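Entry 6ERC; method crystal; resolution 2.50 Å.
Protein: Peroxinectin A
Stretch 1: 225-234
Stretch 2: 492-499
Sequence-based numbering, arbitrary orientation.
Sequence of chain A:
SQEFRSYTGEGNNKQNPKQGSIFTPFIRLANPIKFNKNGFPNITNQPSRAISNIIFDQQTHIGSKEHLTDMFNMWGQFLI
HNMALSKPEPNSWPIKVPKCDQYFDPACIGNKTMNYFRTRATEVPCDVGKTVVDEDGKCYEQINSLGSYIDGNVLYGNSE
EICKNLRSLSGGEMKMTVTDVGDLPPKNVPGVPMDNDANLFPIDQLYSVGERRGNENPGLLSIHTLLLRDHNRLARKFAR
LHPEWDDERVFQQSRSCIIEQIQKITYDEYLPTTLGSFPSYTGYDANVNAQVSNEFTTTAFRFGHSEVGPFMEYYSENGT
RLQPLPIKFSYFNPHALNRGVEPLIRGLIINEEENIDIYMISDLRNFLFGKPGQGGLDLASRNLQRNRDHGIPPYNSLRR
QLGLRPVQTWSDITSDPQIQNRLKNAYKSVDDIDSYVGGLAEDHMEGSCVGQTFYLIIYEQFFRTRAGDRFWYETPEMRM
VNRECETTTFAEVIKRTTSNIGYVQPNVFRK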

ATOM      1  N   THR A 225      15.357   3.592  -1.640  1.00 54.40           N
ATOM      2  CA  THR A 225      16.744   3.996  -1.843  1.00 54.26           C
ATOM      3  C   THR A 225      16.832   5.421  -2.375  1.00 55.73           C
ATOM      4  O   THR A 225      17.591   6.245  -1.852  1.00 56.90           O
ATOM      5  CB  THR A 225      17.429   3.018  -2.799  1.00 54.47           C
ATOM      6  OG1 THR A 225      17.341   1.690  -2.270  1.00 54.68           O
ATOM      7  CG2 THR A 225      18.895   3.382  -2.996  1.00 55.62           C
ATOM      8  N   LEU A 226      16.062   5.732  -3.419  1.00 55.33           N
ATOM      9  CA  LEU A 226      16.204   7.030  -4.069  1.00 54.88           C
ATOM     10  C   LEU A 226      15.829   8.166  -3.127  1.00 56.52           C
ATOM     11  O   LEU A 226      16.491   9.212  -3.113  1.00 58.49           O
ATOM     12  CB  LEU A 226      15.354   7.084  -5.340  1.00 53.33           C
ATOM     13  CG  LEU A 226      15.659   6.054  -6.434  1.00 54.16           C
ATOM     14  CD1 LEU A 226      14.914   6.409  -7.714  1.00 54.41           C
ATOM     15  CD2 LEU A 226      17.151   5.927  -6.712  1.00 54.82           C
ATOM     16  N   LEU A 227      14.777   7.986  -2.327  1.00 53.54           N
ATOM     17  CA  LEU A 227      14.390   9.039  -1.396  1.00 56.85           C
ATOM     18  C   LEU A 227      15.382   9.161  -0.248  1.00 57.45           C
ATOM     19  O   LEU A 227      15.504  10.235   0.351  1.00 55.54           O
ATOM     20  CB  LEU A 227      12.982   8.784  -0.860  1.00 55.79           C
ATOM     21  CG  LEU A 227      11.845   8.902  -1.877  1.00 55.32           C
ATOM     22  CD1 LEU A 227      10.498   8.692  -1.192  1.00 54.50           C
ATOM     23  CD2 LEU A 227      11.872  10.244  -2.599  1.00 55.17           C
ATOM     24  N   LEU A 228      16.094   8.080   0.071  1.00 57.07           N
ATOM     25  CA  LEU A 228      17.187   8.182   1.028  1.00 57.07           C
ATOM     26  C   LEU A 228      18.357   8.955   0.430  1.00 59.15           C
ATOM     27  O   LEU A 228      18.939   9.824   1.091  1.00 58.52           O
ATOM     28  CB  LEU A 228      17.632   6.789   1.466  1.00 57.47           C
ATOM     29  CG  LEU A 228      16.683   5.989   2.361  1.00 56.94           C
ATOM     30  CD1 LEU A 228      17.191   4.564   2.513  1.00 57.08           C
ATOM     31  CD2 LEU A 228      16.523   6.639   3.722  1.00 58.08           C
ATOM     32  N   ARG A 229      18.712   8.654  -0.821  1.00 57.86           N
ATOM     33  CA  ARG A 229      19.745   9.422  -1.507  1.00 59.08           C
ATOM     34  C   ARG A 229      19.361  10.892  -1.586  1.00 59.09           C
ATOM     35  O   ARG A 229      20.166  11.778  -1.272  1.00 58.48           O
ATOM     36  CB  ARG A 229      19.973   8.855  -2.907  1.00 57.98           C
ATOM     37  CG  ARG A 229      20.590   7.473  -2.933  1.00 58.01           C
ATOM     38  CD  ARG A 229      20.702   6.962  -4.357  1.00 55.96           C
ATOM     39  NE  ARG A 229      21.288   5.630  -4.420  1.00 55.48           N
ATOM     40  CZ  ARG A 229      21.493   4.956  -5.545  1.00 56.49           C
ATOM     41  NH1 ARG A 229      21.159   5.489  -6.713  1.00 55.30           N
ATOM     42  NH2 ARG A 229      22.034   3.745  -5.505  1.00 57.85           N
ATOM     43  N   ASP A 230      18.127  11.170  -2.011  1.00 58.71           N
ATOM     44  CA  ASP A 230      17.659  12.548  -2.090  1.00 58.97           C
ATOM     45  C   ASP A 230      17.672  13.216  -0.723  1.00 59.66           C
ATOM     46  O   ASP A 230      17.877  14.430  -0.626  1.00 60.18           O
ATOM     47  CB  ASP A 230      16.253  12.582  -2.692  1.00 59.10           C
ATOM     48  CG  ASP A 230      15.916  13.920  -3.320  1.00 58.72           C
ATOM     49  OD1 ASP A 230      16.708  14.398  -4.158  1.00 58.21           O
ATOM     50  OD2 ASP A 230      14.848  14.485  -2.995  1.00 59.73           O
ATOM     51  N   HIS A 231      17.458  12.442   0.343  1.00 58.49           N
ATOM     52  CA  HIS A 231      17.516  13.003   1.688  1.00 60.39           C
ATOM     53  C   HIS A 231      18.939  13.417   2.044  1.00 60.96           C
ATOM     54  O   HIS A 231      19.181  14.559   2.450  1.00 58.88           O
ATOM     55  CB  HIS A 231      16.984  11.992   2.704  1.00 58.64           C
ATOM     56  CG  HIS A 231      17.115  12.444   4.124  1.00 59.82           C
ATOM     57  ND1 HIS A 231      18.273  12.280   4.853  1.00 61.21           N
ATOM     58  CD2 HIS A 231      16.238  13.065   4.946  1.00 59.86           C
ATOM     59  CE1 HIS A 231      18.101  12.777   6.066  1.00 61.23           C
ATOM     60  NE2 HIS A 231      16.874  13.258   6.148  1.00 60.10           N
ATOM     61  N   ASN A 232      19.893  12.496   1.906  1.00 60.99           N
ATOM     62  CA  ASN A 232      21.277  12.817   2.229  1.00 61.05           C
ATOM     63  C   ASN A 232      21.822  13.905   1.316  1.00 62.10           C
ATOM     64  O   ASN A 232      22.712  14.663   1.718  1.00 62.31           O
ATOM     65  CB  ASN A 232      22.141  11.560   2.139  1.00 60.88           C
ATOM     66  CG  ASN A 232      21.891  10.602   3.285  1.00 61.06           C
ATOM     67  OD1 ASN A 232      21.200  10.933   4.249  1.00 60.39           O
ATOM     68  ND2 ASN A 232      22.465   9.411   3.194  1.00 61.57           N
ATOM     69  N   ARG A 233      21.306  14.001   0.092  1.00 61.61           N
ATOM     70  CA  ARG A 233      21.712  15.082  -0.796  1.00 60.73           C
ATOM     71  C   ARG A 233      21.284  16.433  -0.233  1.00 61.69           C
ATOM     72  O   ARG A 233      22.077  17.381  -0.188  1.00 63.52           O
ATOM     73  CB  ARG A 233      21.119  14.856  -2.187  1.00 60.53           C
ATOM     74  CG  ARG A 233      21.689  15.756  -3.268  1.00 60.40           C
ATOM     75  CD  ARG A 233      20.991  15.524  -4.593  1.00 60.80           C
ATOM     76  NE  ARG A 233      19.564  15.825  -4.506  1.00 60.75           N
ATOM     77  CZ  ARG A 233      19.047  17.047  -4.595  1.00 60.58           C
ATOM     78  NH1 ARG A 233      19.837  18.096  -4.777  1.00 62.04           N
ATOM     79  NH2 ARG A 233      17.737  17.222  -4.498  1.00 60.64           N
ATOM     80  N   LEU A 234      20.031  16.535   0.217  1.00 60.81           N
ATOM     81  CA  LEU A 234      19.553  17.787   0.795  1.00 60.93           C
ATOM     82  C   LEU A 234      20.241  18.098   2.117  1.00 61.99           C
ATOM     83  O   LEU A 234      20.465  19.270   2.436  1.00 62.69           O
ATOM     84  CB  LEU A 234      18.038  17.733   0.992  1.00 59.02           C
ATOM     85  CG  LEU A 234      17.175  17.715  -0.270  1.00 59.26           C
ATOM     86  CD1 LEU A 234      15.712  17.591   0.106  1.00 60.37           C
ATOM     87  CD2 LEU A 234      17.389  18.955  -1.115  1.00 60.50           C
ATOM     88  N   GLU A 492      12.193  13.747 -12.109  1.00 57.96           N
ATOM     89  CA  GLU A 492      13.410  14.503 -11.835  1.00 59.57           C
ATOM     90  C   GLU A 492      14.099  14.040 -10.558  1.00 57.36           C
ATOM     91  O   GLU A 492      15.329  14.117 -10.464  1.00 59.35           O
ATOM     92  CB  GLU A 492      13.091  15.998 -11.755  1.00 59.89           C
ATOM     93  CG  GLU A 492      12.835  16.642 -13.113  1.00 59.39           C
ATOM     94  CD  GLU A 492      14.040  16.555 -14.036  1.00 61.47           C
ATOM     95  OE1 GLU A 492      15.176  16.436 -13.525  1.00 60.53           O
ATOM     96  OE2 GLU A 492      13.851  16.598 -15.270  1.00 62.24           O
ATOM     97  N   VAL A 493      13.342  13.560  -9.572  1.00 55.04           N
ATOM     98  CA  VAL A 493      13.966  12.956  -8.400  1.00 56.26           C
ATOM     99  C   VAL A 493      14.789  11.743  -8.815  1.00 57.20           C
ATOM    100  O   VAL A 493      15.872  11.492  -8.271  1.00 55.99           O
ATOM    101  CB  VAL A 493      12.899  12.584  -7.354  1.00 55.99           C
ATOM    102  CG1 VAL A 493      13.544  11.905  -6.156  1.00 56.21           C
ATOM    103  CG2 VAL A 493      12.126  13.819  -6.912  1.00 56.27           C
ATOM    104  N   ILE A 494      14.289  10.973  -9.785  1.00 56.75           N
ATOM    105  CA  ILE A 494      15.018   9.801 -10.267  1.00 55.90           C
ATOM    106  C   ILE A 494      16.358  10.224 -10.853  1.00 54.94           C
ATOM    107  O   ILE A 494      17.404   9.639 -10.550  1.00 55.37           O
ATOM    108  CB  ILE A 494      14.168   9.027 -11.294  1.00 54.42           C
ATOM    109  CG1 ILE A 494      12.976   8.367 -10.602  1.00 54.56           C
ATOM    110  CG2 ILE A 494      14.998   7.964 -12.008  1.00 54.03           C
ATOM    111  CD1 ILE A 494      11.885   7.903 -11.550  1.00 53.73           C
ATOM    112  N   LYS A 495      16.344  11.248 -11.707  1.00 57.15           N
ATOM    113  CA  LYS A 495      17.578  11.721 -12.325  1.00 58.39           C
ATOM    114  C   LYS A 495      18.553  12.236 -11.274  1.00 57.77           C
ATOM    115  O   LYS A 495      19.751  11.934 -11.318  1.00 59.59           O
ATOM    116  CB  LYS A 495      17.258  12.815 -13.340  1.00 58.54           C
ATOM    117  CG  LYS A 495      16.365  12.365 -14.484  1.00 58.98           C
ATOM    118  CD  LYS A 495      15.912  13.556 -15.317  1.00 59.90           C
ATOM    119  CE  LYS A 495      14.976  13.144 -16.441  1.00 59.35           C
ATOM    120  NZ  LYS A 495      14.548  14.317 -17.251  1.00 60.02           N
ATOM    121  N   ARG A 496      18.054  13.022 -10.318  1.00 57.03           N
ATOM    122  CA  ARG A 496      18.908  13.561  -9.265  1.00 57.83           C
ATOM    123  C   ARG A 496      19.600  12.464  -8.469  1.00 58.16           C
ATOM    124  O   ARG A 496      20.703  12.678  -7.951  1.00 58.94           O
ATOM    125  CB  ARG A 496      18.080  14.436  -8.323  1.00 58.53           C
ATOM    126  CG  ARG A 496      18.077  15.903  -8.685  1.00 60.04           C
ATOM    127  CD  ARG A 496      16.764  16.590  -8.335  1.00 59.27           C
ATOM    128  NE  ARG A 496      16.200  16.160  -7.057  1.00 57.13           N
ATOM    129  CZ  ARG A 496      15.242  16.819  -6.411  1.00 58.23           C
ATOM    130  NH1 ARG A 496      14.752  17.948  -6.911  1.00 58.25           N
ATOM    131  NH2 ARG A 496      14.777  16.359  -5.259  1.00 57.32           N
ATOM    132  N   THR A 497      18.979  11.291  -8.356  1.00 57.03           N
ATOM    133  CA  THR A 497      19.419  10.267  -7.418  1.00 56.40           C
ATOM    134  C   THR A 497      20.010   9.039  -8.099  1.00 55.40           C
ATOM    135  O   THR A 497      20.332   8.066  -7.412  1.00 56.44           O
ATOM    136  CB  THR A 497      18.250   9.844  -6.530  1.00 56.11           C
ATOM    137  OG1 THR A 497      17.167   9.400  -7.355  1.00 57.23           O
ATOM    138  CG2 THR A 497      17.780  11.004  -5.669  1.00 56.50           C
ATOM    139  N   THR A 498      20.170   9.056  -9.418  1.00 55.66           N
ATOM    140  CA  THR A 498      20.649   7.894 -10.150  1.00 57.18           C
ATOM    141  C   THR A 498      21.859   8.261 -10.996  1.00 56.99           C
ATOM    142  O   THR A 498      22.113   9.432 -11.286  1.00 59.60           O
ATOM    143  CB  THR A 498      19.557   7.307 -11.053  1.00 56.92           C
ATOM    144  OG1 THR A 498      19.019   8.337 -11.891  1.00 56.05           O
ATOM    145  CG2 THR A 498      18.450   6.700 -10.215  1.00 54.83           C
ATOM    146  N   SER A 499      22.598   7.231 -11.394  1.00 56.99           N
ATOM    147  CA  SER A 499      23.795   7.375 -12.212  1.00 58.14           C
ATOM    148  C   SER A 499      23.516   6.824 -13.605  1.00 58.44           C
ATOM    149  O   SER A 499      23.186   5.643 -13.752  1.00 58.69           O
ATOM    150  CB  SER A 499      24.975   6.645 -11.572  1.00 58.96           C
ATOM    151  OG  SER A 499      26.094   6.622 -12.443  1.00 59.83           O
TER

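Two arginines from different helices bring their guanidinium groups into contact, with buried Asp 230 bound to both; their NH1 and NH2 atoms also have partners elsewhere in the structure. NH2 of Arg 233 sits 3.2 Å from NE of Arg 496, over one face of the Arg 496 guanidinium; both atoms are donors, so no hydrogen bond joins them. Asp 230 supplies a negative charge to both. OD1 of Asp 230 accepts from NH2 of Arg 233 at 3.0 Å, one turn along its own helix, and from NH2 of Arg 496 at 3.0 Å across the interface, while OD2 of Asp 230 lies 2.9 Å from the same Arg 496 NH2. NE of Arg 496 adds only a weak bond to OD1 of Asp 230, at 3.4 Å. The carboxylate meets the Arg 496 guanidinium at its edge, near the plane, which leaves a face free for Arg 233. Arg 496 departs from the usual wells at chi1 (-93°) and chi2 (147°) in this arrangement.

Beside this charged cluster the helices pack through small and apolar groups. Their axes cross at 69° and approach to 9.2 Å, and the nearest pair of CA atoms, those of Leu 226 and Thr 497, are 5.7 Å apart. Thr 497 suits this tight point because it is compact and settles its own polarity: with chi1 in p, its OG1 donates to O of Val 493 at 2.6 Å, and its methyl CG2 packs 3.4 Å from O of Leu 226 and 3.7 Å from CB of Asp 230.

Leu 226 points sideways from its CA, yet the end of its m,t side chain reaches the other stretch. CD1 of Leu 226 comes to 4.0 Å from CG1 of Ile 494, and CD2 of Leu 226 to 3.8 Å from CG2 of Thr 498, whose own hydroxyl OG1 bonds to O of Ile 494 at a very short 2.5 Å. Leu 227 contributes a lighter contact, its CD2 4.3 Å from CG1 of Val 493.

Arg 229 makes the remaining polar link. Extended, with chi2 and chi3 both in t, it carries NH1 to O of Thr 497, 2.8 Å away with an N-H...acceptor angle of 158°; the carbonyl lies at the edge of the guanidinium, where the N-H groups point. The rule to read is economical: a short threonine where the backbones come close, leucine tips beside it, and long arginines reaching for charge or carbonyl, with 446 Å² buried, both sides summed.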